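Local coordinates for protein rubber oxygenase (Streptomyces sp., PDB 5O1M) that catalyses the oxidative, endo-type cleavage of poly(cis-1,4-isoprene) in natural and synthetic rubber, adding dioxygen across the double bonds with the help of a non-covalently bound b-type heme, at residues L2-P7 / S255-D260; D19-W24 / Q193-V198; R87-S92 / G145-Y150. All coordinates share one frame; numbering follows the deposited sequence.

Contact 1 (L2-P7 / S255-D260)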
loop_
_atom_site.group_PDB
_atom_site.type_symbol
_atom_site.label_atom_id
_atom_site.label_comp_id
_atom_site.label_asym_id
_atom_site.label_seq_id
_atom_site.Cartn_x
_atom_site.Cartn_y
_atom_site.Cartn_z
ATOM N N LEU A 2 14.152 13.971 -1.098
ATOM C CA LEU A 2 13.566 13.171 -0.024
ATOM C C LEU A 2 14.605 12.476 0.946
ATOM O O LEU A 2 14.781 12.925 2.058
ATOM C CB LEU A 2 12.477 12.230 -0.599
ATOM C CG LEU A 2 11.322 12.553 -1.604
ATOM C CD1 LEU A 2 11.428 13.819 -2.454
ATOM C CD2 LEU A 2 10.864 11.372 -2.459
ATOM N N TRP A 3 15.310 11.452 0.459
ATOM C CA TRP A 3 16.315 10.555 1.074
ATOM C C TRP A 3 17.806 10.989 1.284
ATOM O O TRP A 3 18.572 11.146 0.322
ATOM C CB TRP A 3 16.331 9.376 0.089
ATOM C CG TRP A 3 16.712 8.033 0.565
ATOM C CD1 TRP A 3 17.945 7.606 0.861
ATOM C CD2 TRP A 3 15.861 6.923 0.693
ATOM N NE1 TRP A 3 17.922 6.311 1.213
ATOM C CE2 TRP A 3 16.641 5.858 1.114
ATOM C CE3 TRP A 3 14.503 6.725 0.504
ATOM C CZ2 TRP A 3 16.109 4.613 1.366
ATOM C CZ3 TRP A 3 13.981 5.498 0.753
ATOM C CH2 TRP A 3 14.771 4.463 1.177
ATOM N N THR A 4 18.263 11.097 2.519
ATOM C CA THR A 4 19.654 11.514 2.700
ATOM C C THR A 4 20.606 10.624 3.469
ATOM O O THR A 4 21.588 11.108 3.958
ATOM C CB THR A 4 19.798 12.933 3.298
ATOM O OG1 THR A 4 19.486 12.934 4.697
ATOM C CG2 THR A 4 18.949 13.919 2.567
ATOM N N TRP A 5 20.359 9.334 3.551
ATOM C CA TRP A 5 21.254 8.482 4.314
ATOM C C TRP A 5 21.805 7.338 3.524
ATOM O O TRP A 5 21.321 7.013 2.475
ATOM C CB TRP A 5 20.515 7.890 5.495
ATOM C CG TRP A 5 19.245 7.321 5.047
ATOM C CD1 TRP A 5 19.033 6.095 4.555
ATOM C CD2 TRP A 5 18.013 8.005 4.990
ATOM N NE1 TRP A 5 17.724 5.948 4.215
ATOM C CE2 TRP A 5 17.077 7.122 4.473
ATOM C CE3 TRP A 5 17.605 9.284 5.361
ATOM C CZ2 TRP A 5 15.771 7.467 4.302
ATOM C CZ3 TRP A 5 16.334 9.621 5.186
ATOM C CH2 TRP A 5 15.415 8.718 4.661
ATOM N N SER A 6 22.831 6.729 4.078
ATOM C CA SER A 6 23.443 5.571 3.513
ATOM C C SER A 6 22.606 4.365 3.927
ATOM O O SER A 6 21.845 4.423 4.875
ATOM C CB SER A 6 24.864 5.435 4.054
ATOM O OG SER A 6 24.922 4.542 5.162
ATOM N N PRO A 7 22.774 3.256 3.220
ATOM C CA PRO A 7 22.033 2.045 3.506
ATOM C C PRO A 7 22.561 1.185 4.626
ATOM O O PRO A 7 22.205 0.038 4.594
ATOM C CB PRO A 7 22.114 1.275 2.185
ATOM C CG PRO A 7 22.461 2.300 1.173
ATOM C CD PRO A 7 23.405 3.180 1.904
ATOM N N SER A 255 10.906 7.115 7.633
ATOM C CA SER A 255 9.604 7.685 7.374
ATOM C C SER A 255 9.524 9.154 7.763
ATOM O O SER A 255 8.913 9.946 7.041
ATOM C CB SER A 255 8.545 6.896 8.149
ATOM O OG SER A 255 7.265 7.448 7.895
ATOM N N LYS A 256 10.127 9.523 8.905
ATOM C CA LYS A 256 10.197 10.953 9.305
ATOM C C LYS A 256 10.894 11.818 8.276
ATOM O O LYS A 256 10.464 12.925 8.006
ATOM C CB LYS A 256 10.855 11.128 10.677
ATOM C CG LYS A 256 9.856 11.137 11.788
ATOM C CD LYS A 256 10.485 11.738 13.028
ATOM C CE LYS A 256 9.629 11.376 14.243
ATOM N NZ LYS A 256 9.912 12.370 15.326
ATOM N N GLN A 257 11.925 11.289 7.676
ATOM C CA GLN A 257 12.604 11.994 6.579
ATOM C C GLN A 257 12.052 11.875 5.132
ATOM O O GLN A 257 12.258 12.774 4.319
ATOM C CB GLN A 257 14.080 11.593 6.611
ATOM C CG GLN A 257 14.975 12.561 7.410
ATOM C CD GLN A 257 15.932 11.883 8.402
ATOM O OE1 GLN A 257 15.491 11.140 9.305
ATOM N NE2 GLN A 257 17.255 12.173 8.265
ATOM N N VAL A 258 11.394 10.774 4.773
ATOM C CA VAL A 258 10.995 10.515 3.382
ATOM C C VAL A 258 9.528 10.740 3.069
ATOM O O VAL A 258 9.187 10.987 1.916
ATOM C CB VAL A 258 11.471 9.085 2.952
ATOM C CG1 VAL A 258 10.495 8.313 2.094
ATOM C CG2 VAL A 258 12.803 9.202 2.252
ATOM N N LEU A 259 8.679 10.642 4.079
ATOM C CA LEU A 259 7.237 10.695 3.910
ATOM C C LEU A 259 6.706 12.025 4.416
ATOM O O LEU A 259 6.098 12.756 3.649
ATOM C CB LEU A 259 6.551 9.537 4.622
ATOM C CG LEU A 259 5.033 9.640 4.758
ATOM C CD1 LEU A 259 4.398 9.579 3.349
ATOM C CD2 LEU A 259 4.479 8.513 5.606
ATOM N N ASP A 260 6.922 12.305 5.690
ATOM C CA ASP A 260 6.439 13.551 6.359
ATOM C C ASP A 260 6.597 14.821 5.523
ATOM O O ASP A 260 5.640 15.582 5.412
ATOM C CB ASP A 260 7.098 13.796 7.749
ATOM C CG ASP A 260 6.701 12.766 8.819
ATOM O OD1 ASP A 260 6.065 11.741 8.499
ATOM O OD2 ASP A 260 7.067 12.992 10.005
#

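Contact 2 (D19-W24 / Q193-V198). With HEM (protoporphyrin IX containing Fe), chain C.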
loop_
_atom_site.group_PDB
_atom_site.type_symbol
_atom_site.label_atom_id
_atom_site.label_comp_id
_atom_site.label_asym_id
_atom_site.label_seq_id
_atom_site.Cartn_x
_atom_site.Cartn_y
_atom_site.Cartn_z
ATOM N N ASP A 19 21.415 6.950 -5.009
ATOM C CA ASP A 19 20.206 7.681 -4.569
ATOM C C ASP A 19 18.955 7.011 -5.210
ATOM O O ASP A 19 18.846 6.943 -6.395
ATOM C CB ASP A 19 20.304 9.162 -4.956
ATOM C CG ASP A 19 19.045 10.007 -4.563
ATOM O OD1 ASP A 19 17.953 9.472 -4.300
ATOM O OD2 ASP A 19 19.164 11.260 -4.521
ATOM N N PRO A 20 18.022 6.468 -4.381
ATOM C CA PRO A 20 16.895 5.701 -4.930
ATOM C C PRO A 20 15.920 6.546 -5.780
ATOM O O PRO A 20 15.108 5.979 -6.506
ATOM C CB PRO A 20 16.224 5.145 -3.711
ATOM C CG PRO A 20 16.691 5.949 -2.564
ATOM C CD PRO A 20 18.009 6.517 -2.916
ATOM N N GLU A 21 16.038 7.888 -5.704
ATOM C CA GLU A 21 15.325 8.805 -6.556
ATOM C C GLU A 21 15.673 8.629 -8.041
ATOM O O GLU A 21 14.902 9.026 -8.917
ATOM C CB GLU A 21 15.610 10.233 -6.055
ATOM C CG GLU A 21 14.806 11.408 -6.595
ATOM C CD GLU A 21 13.333 11.206 -6.768
ATOM O OE1 GLU A 21 12.822 11.879 -7.717
ATOM O OE2 GLU A 21 12.654 10.423 -6.022
ATOM N N TYR A 22 16.825 8.029 -8.319
ATOM C CA TYR A 22 17.329 7.867 -9.676
ATOM C C TYR A 22 17.633 6.396 -9.957
ATOM O O TYR A 22 18.496 6.073 -10.723
ATOM C CB TYR A 22 18.547 8.784 -9.882
ATOM C CG TYR A 22 18.182 10.238 -9.627
ATOM C CD1 TYR A 22 17.353 10.956 -10.531
ATOM C CD2 TYR A 22 18.623 10.889 -8.474
ATOM C CE1 TYR A 22 17.004 12.289 -10.293
ATOM C CE2 TYR A 22 18.283 12.241 -8.212
ATOM C CZ TYR A 22 17.469 12.925 -9.122
ATOM O OH TYR A 22 17.137 14.213 -8.827
ATOM N N VAL A 23 16.858 5.522 -9.335
ATOM C CA VAL A 23 16.788 4.123 -9.689
ATOM C C VAL A 23 15.300 3.774 -9.909
ATOM O O VAL A 23 14.424 4.174 -9.098
ATOM C CB VAL A 23 17.422 3.251 -8.548
ATOM C CG1 VAL A 23 17.599 1.801 -8.981
ATOM C CG2 VAL A 23 18.800 3.804 -8.127
ATOM N N TRP A 24 15.039 2.963 -10.925
ATOM C CA TRP A 24 13.709 2.532 -11.287
ATOM C C TRP A 24 13.666 1.036 -11.229
ATOM O O TRP A 24 13.706 0.514 -10.141
ATOM C CB TRP A 24 13.254 3.143 -12.629
ATOM C CG TRP A 24 13.189 4.634 -12.530
ATOM C CD1 TRP A 24 12.130 5.355 -12.113
ATOM C CD2 TRP A 24 14.267 5.576 -12.725
ATOM N NE1 TRP A 24 12.454 6.687 -12.053
ATOM C CE2 TRP A 24 13.757 6.854 -12.425
ATOM C CE3 TRP A 24 15.612 5.467 -13.157
ATOM C CZ2 TRP A 24 14.523 8.035 -12.567
ATOM C CZ3 TRP A 24 16.375 6.630 -13.273
ATOM C CH2 TRP A 24 15.816 7.894 -12.998
ATOM N N GLN A 193 12.314 4.091 -7.138
ATOM C CA GLN A 193 12.359 3.303 -5.912
ATOM C C GLN A 193 12.125 4.124 -4.647
ATOM O O GLN A 193 11.481 3.608 -3.748
ATOM C CB GLN A 193 13.642 2.470 -5.817
ATOM C CG GLN A 193 13.595 1.369 -6.868
ATOM C CD GLN A 193 14.437 0.185 -6.587
ATOM O OE1 GLN A 193 14.685 -0.112 -5.452
ATOM N NE2 GLN A 193 14.958 -0.465 -7.640
ATOM N N ALA A 194 12.632 5.370 -4.600
ATOM C CA ALA A 194 12.336 6.303 -3.526
ATOM C C ALA A 194 10.823 6.481 -3.360
ATOM O O ALA A 194 10.307 6.515 -2.224
ATOM C CB ALA A 194 12.986 7.649 -3.777
ATOM N N ASP A 195 10.127 6.635 -4.505
ATOM C CA ASP A 195 8.649 6.823 -4.525
ATOM C C ASP A 195 7.957 5.614 -3.959
ATOM O O ASP A 195 7.078 5.769 -3.125
ATOM C CB ASP A 195 8.078 7.070 -5.925
ATOM C CG ASP A 195 8.530 8.403 -6.547
ATOM O OD1 ASP A 195 8.525 9.450 -5.878
ATOM O OD2 ASP A 195 8.816 8.389 -7.763
ATOM N N ILE A 196 8.387 4.427 -4.372
ATOM C CA ILE A 196 7.846 3.204 -3.840
ATOM C C ILE A 196 8.006 3.122 -2.273
ATOM O O ILE A 196 7.088 2.708 -1.560
ATOM C CB ILE A 196 8.476 1.947 -4.512
ATOM C CG1 ILE A 196 8.182 1.910 -6.005
ATOM C CG2 ILE A 196 7.918 0.636 -3.869
ATOM C CD1 ILE A 196 8.867 0.754 -6.737
ATOM N N MET A 197 9.166 3.517 -1.785
ATOM C CA MET A 197 9.455 3.473 -0.373
ATOM C C MET A 197 8.627 4.529 0.428
ATOM O O MET A 197 8.217 4.269 1.569
ATOM C CB MET A 197 10.991 3.530 -0.132
ATOM C CG MET A 197 11.613 2.201 -0.442
ATOM S SD MET A 197 10.863 0.753 0.342
ATOM C CE MET A 197 11.000 1.324 2.053
ATOM N N VAL A 198 8.278 5.640 -0.224
ATOM C CA VAL A 198 7.301 6.592 0.356
ATOM C C VAL A 198 5.967 5.882 0.606
ATOM O O VAL A 198 5.367 5.965 1.727
ATOM C CB VAL A 198 7.103 7.841 -0.523
ATOM C CG1 VAL A 198 5.944 8.635 -0.032
ATOM C CG2 VAL A 198 8.385 8.701 -0.560
HETATM C CHA HEM C . -0.687 0.091 -10.262
HETATM C CHB HEM C . 0.340 -1.215 -5.764
HETATM C CHC HEM C . 3.605 2.305 -5.541
HETATM C CHD HEM C . 1.515 4.271 -9.302
HETATM C C1A HEM C . -0.612 -0.624 -9.070
HETATM C C2A HEM C . -1.350 -1.781 -8.828
HETATM C C3A HEM C . -1.070 -2.176 -7.574
HETATM C C4A HEM C . -0.208 -1.218 -7.025
HETATM C CMA HEM C . -1.677 -3.375 -6.871
HETATM C CAA HEM C . -2.269 -2.492 -9.783
HETATM C CBA HEM C . -3.703 -1.868 -9.840
HETATM C CGA HEM C . -3.948 -1.931 -11.341
HETATM O O1A HEM C . -4.642 -2.923 -11.763
HETATM O O2A HEM C . -3.391 -1.101 -12.186
HETATM C C1B HEM C . 1.359 -0.377 -5.315
HETATM C C2B HEM C . 2.049 -0.565 -4.075
HETATM C C3B HEM C . 3.003 0.395 -3.965
HETATM C C4B HEM C . 2.828 1.199 -5.226
HETATM C CMB HEM C . 1.765 -1.601 -3.067
HETATM C CAB HEM C . 4.054 0.647 -2.936
HETATM C CBB HEM C . 4.541 -0.317 -1.853
HETATM C C1C HEM C . 3.336 3.180 -6.524
HETATM C C2C HEM C . 3.883 4.480 -6.662
HETATM C C3C HEM C . 3.232 5.057 -7.713
HETATM C C4C HEM C . 2.325 4.079 -8.209
HETATM C CMC HEM C . 4.936 5.111 -5.771
HETATM C CAC HEM C . 3.404 6.411 -8.296
HETATM C CBC HEM C . 4.320 7.519 -7.882
HETATM C C1D HEM C . 0.748 3.274 -9.919
HETATM C C2D HEM C . 0.088 3.438 -11.237
HETATM C C3D HEM C . -0.512 2.271 -11.514
HETATM C C4D HEM C . -0.195 1.373 -10.382
HETATM C CMD HEM C . 0.042 4.696 -12.060
HETATM C CAD HEM C . -1.381 2.012 -12.694
HETATM C CBD HEM C . -2.744 2.531 -12.297
HETATM C CGD HEM C . -3.821 2.067 -13.279
HETATM O O1D HEM C . -4.380 0.921 -13.257
HETATM O O2D HEM C . -4.225 2.898 -14.166
HETATM N NA HEM C . 0.032 -0.293 -7.918
HETATM N NB HEM C . 1.860 0.648 -5.962
HETATM N NC HEM C . 2.377 2.966 -7.421
HETATM N ND HEM C . 0.554 2.037 -9.482
HETATM FE FE HEM C . 1.257 1.324 -7.690
#

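Contact 3 (R87-S92 / G145-Y150)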
loop_
_atom_site.group_PDB
_atom_site.type_symbol
_atom_site.label_atom_id
_atom_site.label_comp_id
_atom_site.label_asym_id
_atom_site.label_seq_id
_atom_site.Cartn_x
_atom_site.Cartn_y
_atom_site.Cartn_z
ATOM N N ARG A 87 3.851 -16.064 11.080
ATOM C CA ARG A 87 3.474 -15.311 12.254
ATOM C C ARG A 87 2.937 -13.903 11.934
ATOM O O ARG A 87 1.978 -13.424 12.558
ATOM C CB ARG A 87 4.645 -15.272 13.184
ATOM C CG ARG A 87 4.349 -14.478 14.400
ATOM C CD ARG A 87 5.323 -14.799 15.505
ATOM N NE ARG A 87 4.656 -14.375 16.702
ATOM C CZ ARG A 87 4.968 -14.803 17.912
ATOM N NH1 ARG A 87 5.978 -15.648 18.108
ATOM N NH2 ARG A 87 4.261 -14.351 18.925
ATOM N N GLY A 88 3.570 -13.222 10.990
ATOM C CA GLY A 88 3.118 -11.903 10.518
ATOM C C GLY A 88 1.746 -11.926 9.918
ATOM O O GLY A 88 0.944 -11.011 10.150
ATOM N N ALA A 89 1.464 -13.001 9.206
ATOM C CA ALA A 89 0.118 -13.215 8.604
ATOM C C ALA A 89 -0.932 -13.389 9.712
ATOM O O ALA A 89 -1.947 -12.735 9.664
ATOM C CB ALA A 89 0.086 -14.411 7.663
ATOM N N GLN A 90 -0.656 -14.273 10.672
ATOM C CA GLN A 90 -1.547 -14.504 11.838
ATOM C C GLN A 90 -1.842 -13.258 12.604
ATOM O O GLN A 90 -2.973 -12.997 12.993
ATOM C CB GLN A 90 -0.965 -15.489 12.830
ATOM C CG GLN A 90 -0.805 -16.840 12.185
ATOM C CD GLN A 90 -2.043 -17.723 12.329
ATOM O OE1 GLN A 90 -3.197 -17.247 12.500
ATOM N NE2 GLN A 90 -1.793 -19.045 12.322
ATOM N N PHE A 91 -0.792 -12.493 12.850
ATOM C CA PHE A 91 -0.917 -11.171 13.437
ATOM C C PHE A 91 -1.863 -10.282 12.628
ATOM O O PHE A 91 -2.794 -9.741 13.195
ATOM C CB PHE A 91 0.447 -10.516 13.504
ATOM C CG PHE A 91 0.432 -9.134 14.002
ATOM C CD1 PHE A 91 0.080 -8.867 15.349
ATOM C CD2 PHE A 91 0.743 -8.091 13.168
ATOM C CE1 PHE A 91 0.069 -7.559 15.823
ATOM C CE2 PHE A 91 0.724 -6.769 13.659
ATOM C CZ PHE A 91 0.333 -6.501 14.945
ATOM N N SER A 92 -1.635 -10.125 11.341
ATOM C CA SER A 92 -2.482 -9.313 10.467
ATOM C C SER A 92 -3.946 -9.766 10.481
ATOM O O SER A 92 -4.809 -8.916 10.503
ATOM C CB SER A 92 -2.017 -9.336 9.021
ATOM O OG SER A 92 -0.715 -8.835 8.988
ATOM N N GLY A 145 -1.201 -9.260 4.089
ATOM C CA GLY A 145 -1.467 -9.828 5.420
ATOM C C GLY A 145 -2.223 -11.152 5.414
ATOM O O GLY A 145 -2.452 -11.729 6.453
ATOM N N ASP A 146 -2.570 -11.674 4.244
ATOM C CA ASP A 146 -3.348 -12.865 4.120
ATOM C C ASP A 146 -2.602 -14.055 4.691
ATOM O O ASP A 146 -1.356 -14.165 4.570
ATOM C CB ASP A 146 -3.544 -13.068 2.624
ATOM C CG ASP A 146 -4.467 -14.170 2.311
ATOM O OD1 ASP A 146 -5.668 -13.920 2.236
ATOM O OD2 ASP A 146 -3.969 -15.308 2.169
ATOM N N LEU A 147 -3.313 -15.011 5.290
ATOM C CA LEU A 147 -2.647 -16.222 5.901
ATOM C C LEU A 147 -1.821 -16.975 4.892
ATOM O O LEU A 147 -0.724 -17.545 5.195
ATOM C CB LEU A 147 -3.651 -17.171 6.563
ATOM C CG LEU A 147 -4.463 -16.545 7.738
ATOM C CD1 LEU A 147 -5.638 -17.417 8.229
ATOM C CD2 LEU A 147 -3.456 -16.243 8.847
ATOM N N ASP A 148 -2.271 -16.908 3.636
ATOM C CA ASP A 148 -1.652 -17.718 2.603
ATOM C C ASP A 148 -0.592 -16.995 1.735
ATOM O O ASP A 148 0.018 -17.606 0.898
ATOM C CB ASP A 148 -2.791 -18.320 1.755
ATOM C CG ASP A 148 -4.065 -18.719 2.630
ATOM O OD1 ASP A 148 -4.048 -19.669 3.449
ATOM O OD2 ASP A 148 -5.085 -17.995 2.564
ATOM N N ALA A 149 -0.378 -15.715 2.016
ATOM C CA ALA A 149 0.257 -14.792 1.096
ATOM C C ALA A 149 1.369 -15.449 0.313
ATOM O O ALA A 149 1.349 -15.486 -0.911
ATOM C CB ALA A 149 0.787 -13.625 1.877
ATOM N N TYR A 150 2.290 -16.033 1.056
ATOM C CA TYR A 150 3.551 -16.509 0.534
ATOM C C TYR A 150 3.689 -18.019 0.569
ATOM O O TYR A 150 4.751 -18.533 0.318
ATOM C CB TYR A 150 4.713 -15.868 1.260
ATOM C CG TYR A 150 4.787 -14.410 0.854
ATOM C CD1 TYR A 150 5.238 -14.050 -0.422
ATOM C CD2 TYR A 150 4.435 -13.393 1.751
ATOM C CE1 TYR A 150 5.263 -12.732 -0.816
ATOM C CE2 TYR A 150 4.504 -12.068 1.367
ATOM C CZ TYR A 150 4.884 -11.749 0.073
ATOM O OH TYR A 150 4.990 -10.436 -0.304
#

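Contact 1 (L2-P7 / S255-D260)
W5 turns the rim of its six-membered ring against Q257, whose CB lies near the indole plane and comes to 3.3 Å from W5 CZ3. One face of the same indole is met by W3 NE1, offset toward the rim, while W5 CZ2 sits 3.6 Å above the W3 ring and over its centre. V258, on the last turn of helix 248-258, projects its CG2 methyl to both indoles. This methyl approaches the two rings obliquely, 3.5 Å from W3 CE3 and 3.6 Å from W5 CH2, so that a single branch of valine serves two tryptophans. The contact illustrates how irregular N-terminal residues can pack on a helix: L2, W3 and W5 settle against helix 248-258, which lies within the globin-clan catalytic family. W5 reaches the helix with its CG placed between the backbone N and the carbonyl carbon (chi1 49°), whereas W3 swings CG anti to N (chi1 -153°) and passes on to P20 and to M197 of helix 193-213. L2 adds its CB at 4.2 Å from V258 CG2. L2 O comes to 3.4 Å from Q257 O, two acceptors that cannot pair with each other.

Contact 2 (D19-W24 / Q193-V198)
Q193 and A194 begin helix 193-213, and their backbone N-H groups, too early in the helix to be paired with a carbonyl one turn back, are satisfied by the loop 19-24. The bond from Q193 N to V23 O is short and nearly straight, 2.9 Å with an N-H...O angle of 174°. A194 N reaches P20 O at 3.2 Å, but from well above the carbonyl plane rather than along a lone pair. The Q193 side chain supplies a third bond: with its chain extended beyond CG, NE2 donates to W24 O at 3.0 Å, which lies close to the amide plane, while OE1 takes the N-H of S240. Both ends of the amide are thus used, which should fix its rotation.

The loop is itself braced by an Asx turn, D19 OD1 accepting from E21 N at 2.9 Å. E21 bends at chi2 (42°) and brings OE2, hydrogen-bonded to S192 OG, to 3.6 Å from A194 CB. There it is also 4.2 Å from D195 OD1, a pairing of like charges probably offset by R116, which forms salt bridges to E21 OE1 and D195 OD1. D195 OD2 accepts from S192 N and Q187 NE2. Just beyond, D195 O comes within 3.5 Å of the heme methyl CMC, and D195 and I196 belong to the heme pocket of this all-helical, globin-clan domain.

Contact 3 (R87-S92 / G145-Y150)
Two carbonyl oxygens, A89 O of the helix and G145 O of the loop, lie 3.4 Å apart with no donor of either segment between them. Such an approach of two acceptors shows how closely a backbone can settle on a helix when small residues line the interface. G145 has no side chain, and S92 CB accordingly comes to 3.7 Å from G145 CA. A89 does the same service from the helix: its methyl lies against the loop backbone, 3.4 Å from D146 O, with L147 CA almost as near.

L147 reaches the helix with its CD2 branch. Its CG is anti to the carbonyl carbon (chi1 -61°), and CD2 crosses Q90 obliquely, lying 3.8 Å from Q90 OE1. Each segment has side-chain hydrogen bonds of its own. S92 OG donates to G88 O at 3.0 Å, and the same oxygen accepts from S92 N on the opposite face of its plane. In the loop, a type I beta turn from D146 to A149 is coupled to an Asx turn in which D148 N reaches D146 OD2 at 2.8 Å.

The loop leads from helix 136-144 to helix 156-173, with A149 and Y150 resting on M156. Helix 82-94 carries the loop on one part of its surface and packs through F91 and S92 on helix 220-236, where R87 forms a salt bridge to D222.

In the fold
Contacts 1 and 2 form one continuous packed region, their centres 11 Å apart. The N-terminal part of the chain supplies one segment to each, and these two segments meet where W3 CD2 lies 3.5 Å from P20 CG. Helix 193-213 also links the contacts, V198 CG2 lying 3.4 Å from V258 CG1. Contact 2 touches the heme directly, and its W24 side chain is about 9 Å from that of H167, the inferred axial ligand of iron; in contact 1 the L2 side chain is about 9 Å from the heme. Contact 3 stands apart: its nearest atoms are about 17 Å from contact 1 and about 12 Å from contact 2, with centres 28 Å and 27 Å away.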